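Local coordinates for protein rhamnonate dehydratase (PDB 3FXG) that probably dehydrates the sugar acid rhamnonate with the help of a magnesium ion, as a member of the enolase superfamily, at residues Y153-Y167 with Y332-Y346. Sequence-based numbering, arbitrary orientation.
Sequences YRLIGGATKERLDFY and YHFQISQPNTPFQEY
The F166 ring has CB of Q344 over the centre of one face, 3.9 Å from the ring centroid, and turns its edge toward the face of Y332 in an offset edge-to-face pair, planes 70° apart. Y167, on the other side of the sheet, lays one face over CA of E345, with CD1 of F343 at its edge; its OH bonds to K185, which also forms a salt bridge with E345, whose carboxylate is hydrogen-bonded by T169 as well. CG of Y167 sits between backbone N and carbonyl carbon (chi1 69°), which turns the ring back over E345. Between the two rings the strands run parallel: Q344 N bonds to D165 O (2.9 Å), Y167 N to Q344 O (3.1 Å) and Y346 N to Y167 O. L164 packs CD2 against CB of both Q335 and Q344. K161 bends at chi3 and chi4 so that NZ donates a 2.7 Å hydrogen bond to Q335 O, which also accepts from T341 OG1, while T160 N donates one to I336 O (2.8 Å). CD1 of I336 presses tightly on CG of K161. Strands 163-169 and 344-347, first and last of the parallel run, thus close the enolase-superfamily barrel, with the side chain of E345 about 5 Å from the magnesium ion.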
loop_
_atom_site.group_PDB
_atom_site.type_symbol
_atom_site.label_atom_id
_atom_site.label_comp_id
_atom_site.label_asym_id
_atom_site.label_seq_id
_atom_site.Cartn_x
_atom_site.Cartn_y
_atom_site.Cartn_z
ATOM N N TYR A 153 12.041 -39.905 -10.822
ATOM C CA TYR A 153 11.653 -38.834 -11.734
ATOM C C TYR A 153 10.498 -39.224 -12.659
ATOM O O TYR A 153 9.701 -38.375 -13.052
ATOM C CB TYR A 153 12.873 -38.336 -12.532
ATOM C CG TYR A 153 13.271 -39.140 -13.758
ATOM C CD1 TYR A 153 12.746 -38.832 -15.014
ATOM C CD2 TYR A 153 14.220 -40.161 -13.672
ATOM C CE1 TYR A 153 13.163 -39.513 -16.161
ATOM C CE2 TYR A 153 14.643 -40.855 -14.816
ATOM C CZ TYR A 153 14.111 -40.519 -16.056
ATOM O OH TYR A 153 14.541 -41.164 -17.195
ATOM N N ARG A 154 10.391 -40.508 -12.987
ATOM C CA ARG A 154 9.310 -40.978 -13.856
ATOM C C ARG A 154 7.977 -41.054 -13.111
ATOM O O ARG A 154 6.931 -41.297 -13.720
ATOM C CB ARG A 154 9.640 -42.363 -14.424
ATOM C CG ARG A 154 10.787 -42.383 -15.412
ATOM C CD ARG A 154 10.457 -41.592 -16.669
ATOM N NE ARG A 154 11.485 -41.767 -17.691
ATOM C CZ ARG A 154 11.582 -41.032 -18.794
ATOM N NH1 ARG A 154 10.708 -40.060 -19.031
ATOM N NH2 ARG A 154 12.565 -41.258 -19.654
ATOM N N LEU A 155 8.022 -40.850 -11.798
ATOM C CA LEU A 155 6.823 -40.899 -10.962
ATOM C C LEU A 155 6.320 -39.511 -10.563
ATOM O O LEU A 155 5.221 -39.378 -10.031
ATOM C CB LEU A 155 7.105 -41.693 -9.681
ATOM C CG LEU A 155 7.555 -43.150 -9.820
ATOM C CD1 LEU A 155 7.744 -43.760 -8.430
ATOM C CD2 LEU A 155 6.511 -43.926 -10.605
ATOM N N ILE A 156 7.116 -38.480 -10.820
ATOM C CA ILE A 156 6.719 -37.132 -10.422
ATOM C C ILE A 156 6.616 -36.106 -11.547
ATOM O O ILE A 156 6.830 -34.914 -11.327
ATOM C CB ILE A 156 7.674 -36.581 -9.344
ATOM C CG1 ILE A 156 9.108 -36.558 -9.878
ATOM C CG2 ILE A 156 7.597 -37.447 -8.092
ATOM C CD1 ILE A 156 10.112 -35.942 -8.918
ATOM N N GLY A 157 6.282 -36.561 -12.750
ATOM C CA GLY A 157 6.138 -35.628 -13.851
ATOM C C GLY A 157 6.932 -35.977 -15.085
ATOM O O GLY A 157 6.731 -35.371 -16.140
ATOM N N GLY A 158 7.832 -36.949 -14.957
ATOM C CA GLY A 158 8.639 -37.360 -16.090
ATOM C C GLY A 158 9.841 -36.462 -16.319
ATOM O O GLY A 158 10.308 -35.779 -15.409
ATOM N N ALA A 159 10.346 -36.459 -17.545
ATOM C CA ALA A 159 11.501 -35.639 -17.871
ATOM C C ALA A 159 11.100 -34.415 -18.679
ATOM O O ALA A 159 10.543 -34.539 -19.771
ATOM C CB ALA A 159 12.527 -36.470 -18.651
ATOM N N THR A 160 11.370 -33.233 -18.133
ATOM C CA THR A 160 11.062 -31.994 -18.834
ATOM C C THR A 160 12.291 -31.595 -19.645
ATOM O O THR A 160 12.266 -30.633 -20.408
ATOM C CB THR A 160 10.679 -30.864 -17.857
ATOM O OG1 THR A 160 11.687 -30.733 -16.846
ATOM C CG2 THR A 160 9.339 -31.168 -17.205
ATOM N N LYS A 161 13.367 -32.352 -19.457
ATOM C CA LYS A 161 14.619 -32.150 -20.177
ATOM C C LYS A 161 15.378 -33.469 -20.140
ATOM O O LYS A 161 15.207 -34.264 -19.215
ATOM C CB LYS A 161 15.448 -31.031 -19.541
ATOM C CG LYS A 161 15.640 -31.153 -18.044
ATOM C CD LYS A 161 16.291 -29.895 -17.494
ATOM C CE LYS A 161 15.827 -29.620 -16.078
ATOM N NZ LYS A 161 14.339 -29.526 -16.008
ATOM N N GLU A 162 16.206 -33.711 -21.146
ATOM C CA GLU A 162 16.960 -34.958 -21.198
ATOM C C GLU A 162 18.361 -34.803 -20.622
ATOM O O GLU A 162 19.071 -35.786 -20.411
ATOM C CB GLU A 162 17.027 -35.458 -22.641
ATOM C CG GLU A 162 15.659 -35.800 -23.218
ATOM C CD GLU A 162 14.982 -36.949 -22.479
ATOM O OE1 GLU A 162 13.761 -36.857 -22.224
ATOM O OE2 GLU A 162 15.667 -37.948 -22.164
ATOM N N ARG A 163 18.752 -33.562 -20.365
ATOM C CA ARG A 163 20.065 -33.279 -19.810
ATOM C C ARG A 163 19.960 -32.260 -18.683
ATOM O O ARG A 163 19.198 -31.300 -18.775
ATOM C CB ARG A 163 20.986 -32.756 -20.914
ATOM C CG ARG A 163 22.301 -32.189 -20.430
ATOM C CD ARG A 163 23.255 -31.998 -21.599
ATOM N NE ARG A 163 24.388 -31.144 -21.254
ATOM C CZ ARG A 163 25.562 -31.182 -21.877
ATOM N NH1 ARG A 163 25.755 -32.037 -22.873
ATOM N NH2 ARG A 163 26.540 -30.365 -21.506
ATOM N N LEU A 164 20.720 -32.485 -17.616
ATOM C CA LEU A 164 20.728 -31.583 -16.469
ATOM C C LEU A 164 22.084 -30.891 -16.412
ATOM O O LEU A 164 23.107 -31.548 -16.218
ATOM C CB LEU A 164 20.511 -32.369 -15.173
ATOM C CG LEU A 164 19.392 -31.925 -14.224
ATOM C CD1 LEU A 164 19.538 -32.687 -12.911
ATOM C CD2 LEU A 164 19.461 -30.426 -13.971
ATOM N N ASP A 165 22.091 -29.573 -16.585
ATOM C CA ASP A 165 23.330 -28.800 -16.544
ATOM C C ASP A 165 23.630 -28.306 -15.129
ATOM O O ASP A 165 22.734 -27.845 -14.415
ATOM C CB ASP A 165 23.246 -27.618 -17.512
ATOM C CG ASP A 165 23.155 -28.064 -18.959
ATOM O OD1 ASP A 165 24.043 -28.824 -19.401
ATOM O OD2 ASP A 165 22.200 -27.660 -19.653
ATOM N N PHE A 166 24.896 -28.406 -14.734
ATOM C CA PHE A 166 25.335 -28.007 -13.400
ATOM C C PHE A 166 26.286 -26.823 -13.374
ATOM O O PHE A 166 27.006 -26.555 -14.337
ATOM C CB PHE A 166 26.099 -29.146 -12.713
ATOM C CG PHE A 166 25.270 -30.348 -12.369
ATOM C CD1 PHE A 166 25.182 -30.777 -11.046
ATOM C CD2 PHE A 166 24.638 -31.094 -13.359
ATOM C CE1 PHE A 166 24.480 -31.936 -10.717
ATOM C CE2 PHE A 166 23.933 -32.253 -13.039
ATOM C CZ PHE A 166 23.854 -32.675 -11.716
ATOM N N TYR A 167 26.292 -26.130 -12.241
ATOM C CA TYR A 167 27.236 -25.051 -12.010
ATOM C C TYR A 167 27.995 -25.633 -10.817
ATOM O O TYR A 167 27.458 -26.466 -10.089
ATOM C CB TYR A 167 26.534 -23.723 -11.686
ATOM C CG TYR A 167 25.809 -23.635 -10.364
ATOM C CD1 TYR A 167 26.497 -23.342 -9.186
ATOM C CD2 TYR A 167 24.422 -23.777 -10.300
ATOM C CE1 TYR A 167 25.821 -23.183 -7.980
ATOM C CE2 TYR A 167 23.738 -23.621 -9.100
ATOM C CZ TYR A 167 24.443 -23.322 -7.945
ATOM O OH TYR A 167 23.767 -23.145 -6.759
ATOM N N TYR A 332 18.511 -34.352 -8.250
ATOM C CA TYR A 332 18.575 -34.619 -9.686
ATOM C C TYR A 332 17.225 -35.072 -10.228
ATOM O O TYR A 332 16.761 -34.574 -11.253
ATOM C CB TYR A 332 19.628 -35.692 -10.007
ATOM C CG TYR A 332 21.000 -35.407 -9.437
ATOM C CD1 TYR A 332 21.382 -34.109 -9.102
ATOM C CD2 TYR A 332 21.918 -36.440 -9.228
ATOM C CE1 TYR A 332 22.636 -33.843 -8.570
ATOM C CE2 TYR A 332 23.179 -36.182 -8.697
ATOM C CZ TYR A 332 23.528 -34.882 -8.370
ATOM O OH TYR A 332 24.761 -34.611 -7.828
ATOM N N HIS A 333 16.591 -36.014 -9.538
ATOM C CA HIS A 333 15.302 -36.522 -9.987
ATOM C C HIS A 333 14.239 -35.434 -9.996
ATOM O O HIS A 333 13.320 -35.457 -10.812
ATOM C CB HIS A 333 14.850 -37.692 -9.110
ATOM C CG HIS A 333 15.504 -38.995 -9.455
ATOM N ND1 HIS A 333 16.827 -39.265 -9.179
ATOM C CD2 HIS A 333 15.009 -40.110 -10.045
ATOM C CE1 HIS A 333 17.119 -40.491 -9.580
ATOM N NE2 HIS A 333 16.033 -41.025 -10.108
ATOM N N PHE A 334 14.375 -34.478 -9.087
ATOM C CA PHE A 334 13.426 -33.380 -9.010
ATOM C C PHE A 334 13.673 -32.371 -10.131
ATOM O O PHE A 334 12.755 -32.020 -10.871
ATOM C CB PHE A 334 13.538 -32.684 -7.653
ATOM C CG PHE A 334 12.670 -31.470 -7.529
ATOM C CD1 PHE A 334 11.293 -31.594 -7.409
ATOM C CD2 PHE A 334 13.231 -30.198 -7.562
ATOM C CE1 PHE A 334 10.482 -30.465 -7.328
ATOM C CE2 PHE A 334 12.428 -29.063 -7.483
ATOM C CZ PHE A 334 11.052 -29.200 -7.367
ATOM N N GLN A 335 14.915 -31.910 -10.254
ATOM C CA GLN A 335 15.274 -30.926 -11.274
ATOM C C GLN A 335 14.967 -31.336 -12.705
ATOM O O GLN A 335 14.614 -30.502 -13.536
ATOM C CB GLN A 335 16.766 -30.579 -11.193
ATOM C CG GLN A 335 17.157 -29.705 -10.020
ATOM C CD GLN A 335 16.198 -28.550 -9.813
ATOM O OE1 GLN A 335 15.090 -28.741 -9.317
ATOM N NE2 GLN A 335 16.615 -27.347 -10.199
ATOM N N ILE A 336 15.108 -32.620 -12.997
ATOM C CA ILE A 336 14.877 -33.112 -14.348
ATOM C C ILE A 336 13.393 -33.226 -14.704
ATOM O O ILE A 336 13.045 -33.370 -15.874
ATOM C CB ILE A 336 15.537 -34.507 -14.525
ATOM C CG1 ILE A 336 15.805 -34.789 -16.002
ATOM C CG2 ILE A 336 14.636 -35.586 -13.943
ATOM C CD1 ILE A 336 16.913 -33.938 -16.583
ATOM N N SER A 337 12.521 -33.116 -13.704
ATOM C CA SER A 337 11.088 -33.303 -13.927
ATOM C C SER A 337 10.117 -32.130 -13.878
ATOM O O SER A 337 8.949 -32.294 -14.242
ATOM C CB SER A 337 10.580 -34.356 -12.945
ATOM O OG SER A 337 10.703 -33.881 -11.616
ATOM N N GLN A 338 10.563 -30.960 -13.441
ATOM C CA GLN A 338 9.656 -29.825 -13.331
ATOM C C GLN A 338 9.801 -28.779 -14.433
ATOM O O GLN A 338 10.807 -28.735 -15.145
ATOM C CB GLN A 338 9.830 -29.164 -11.959
ATOM C CG GLN A 338 9.714 -30.137 -10.790
ATOM C CD GLN A 338 8.342 -30.784 -10.690
ATOM O OE1 GLN A 338 8.203 -32.001 -10.822
ATOM N NE2 GLN A 338 7.322 -29.971 -10.456
ATOM N N PRO A 339 8.781 -27.925 -14.597
ATOM C CA PRO A 339 8.849 -26.893 -15.631
ATOM C C PRO A 339 9.729 -25.705 -15.255
ATOM O O PRO A 339 10.235 -25.006 -16.134
ATOM C CB PRO A 339 7.385 -26.493 -15.812
ATOM C CG PRO A 339 6.821 -26.682 -14.434
ATOM C CD PRO A 339 7.423 -28.005 -14.023
ATOM N N ASN A 340 9.922 -25.486 -13.955
ATOM C CA ASN A 340 10.712 -24.350 -13.478
ATOM C C ASN A 340 11.959 -24.719 -12.666
ATOM O O ASN A 340 12.256 -24.089 -11.651
ATOM C CB ASN A 340 9.816 -23.427 -12.646
ATOM C CG ASN A 340 9.259 -24.111 -11.410
ATOM O OD1 ASN A 340 8.934 -25.301 -11.439
ATOM N ND2 ASN A 340 9.126 -23.357 -10.321
ATOM N N THR A 341 12.688 -25.732 -13.123
ATOM C CA THR A 341 13.909 -26.186 -12.453
ATOM C C THR A 341 14.967 -26.292 -13.551
ATOM O O THR A 341 15.299 -27.385 -14.006
ATOM C CB THR A 341 13.669 -27.553 -11.781
ATOM O OG1 THR A 341 13.033 -28.442 -12.710
ATOM C CG2 THR A 341 12.768 -27.390 -10.563
ATOM N N PRO A 342 15.516 -25.138 -13.976
ATOM C CA PRO A 342 16.527 -24.942 -15.024
ATOM C C PRO A 342 17.889 -25.622 -14.945
ATOM O O PRO A 342 18.446 -26.012 -15.970
ATOM C CB PRO A 342 16.654 -23.423 -15.086
ATOM C CG PRO A 342 16.486 -23.033 -13.665
ATOM C CD PRO A 342 15.296 -23.877 -13.240
ATOM N N PHE A 343 18.443 -25.743 -13.748
ATOM C CA PHE A 343 19.746 -26.369 -13.615
ATOM C C PHE A 343 19.983 -26.871 -12.211
ATOM O O PHE A 343 19.107 -26.783 -11.352
ATOM C CB PHE A 343 20.846 -25.394 -14.042
ATOM C CG PHE A 343 20.664 -24.001 -13.508
ATOM C CD1 PHE A 343 21.003 -23.693 -12.196
ATOM C CD2 PHE A 343 20.137 -23.001 -14.317
ATOM C CE1 PHE A 343 20.818 -22.402 -11.695
ATOM C CE2 PHE A 343 19.947 -21.707 -13.825
ATOM C CZ PHE A 343 20.289 -21.412 -12.508
ATOM N N GLN A 344 21.180 -27.390 -11.980
ATOM C CA GLN A 344 21.515 -27.969 -10.696
ATOM C C GLN A 344 22.858 -27.528 -10.136
ATOM O O GLN A 344 23.778 -27.187 -10.874
ATOM C CB GLN A 344 21.506 -29.494 -10.835
ATOM C CG GLN A 344 22.056 -30.225 -9.640
ATOM C CD GLN A 344 20.987 -30.623 -8.662
ATOM O OE1 GLN A 344 21.254 -30.791 -7.476
ATOM N NE2 GLN A 344 19.770 -30.800 -9.155
ATOM N N GLU A 345 22.958 -27.550 -8.813
ATOM C CA GLU A 345 24.193 -27.193 -8.144
ATOM C C GLU A 345 24.950 -28.455 -7.753
ATOM O O GLU A 345 24.350 -29.477 -7.421
ATOM C CB GLU A 345 23.917 -26.396 -6.869
ATOM C CG GLU A 345 25.123 -26.342 -5.932
ATOM C CD GLU A 345 24.845 -25.634 -4.618
ATOM O OE1 GLU A 345 23.771 -25.870 -4.028
ATOM O OE2 GLU A 345 25.713 -24.854 -4.165
ATOM N N TYR A 346 26.271 -28.384 -7.822
ATOM C CA TYR A 346 27.099 -29.489 -7.380
ATOM C C TYR A 346 28.135 -28.861 -6.471
ATOM O O TYR A 346 28.914 -28.008 -6.900
ATOM C CB TYR A 346 27.805 -30.208 -8.523
ATOM C CG TYR A 346 28.262 -31.575 -8.072
ATOM C CD1 TYR A 346 27.354 -32.632 -7.990
ATOM C CD2 TYR A 346 29.570 -31.796 -7.644
ATOM C CE1 TYR A 346 27.729 -33.873 -7.493
ATOM C CE2 TYR A 346 29.962 -33.040 -7.137
ATOM C CZ TYR A 346 29.030 -34.073 -7.068
ATOM O OH TYR A 346 29.382 -35.309 -6.579
HETATM O O HOH W 1 12.824 -27.173 -15.942
HETATM O O HOH W 2 19.680 -28.210 -16.898
#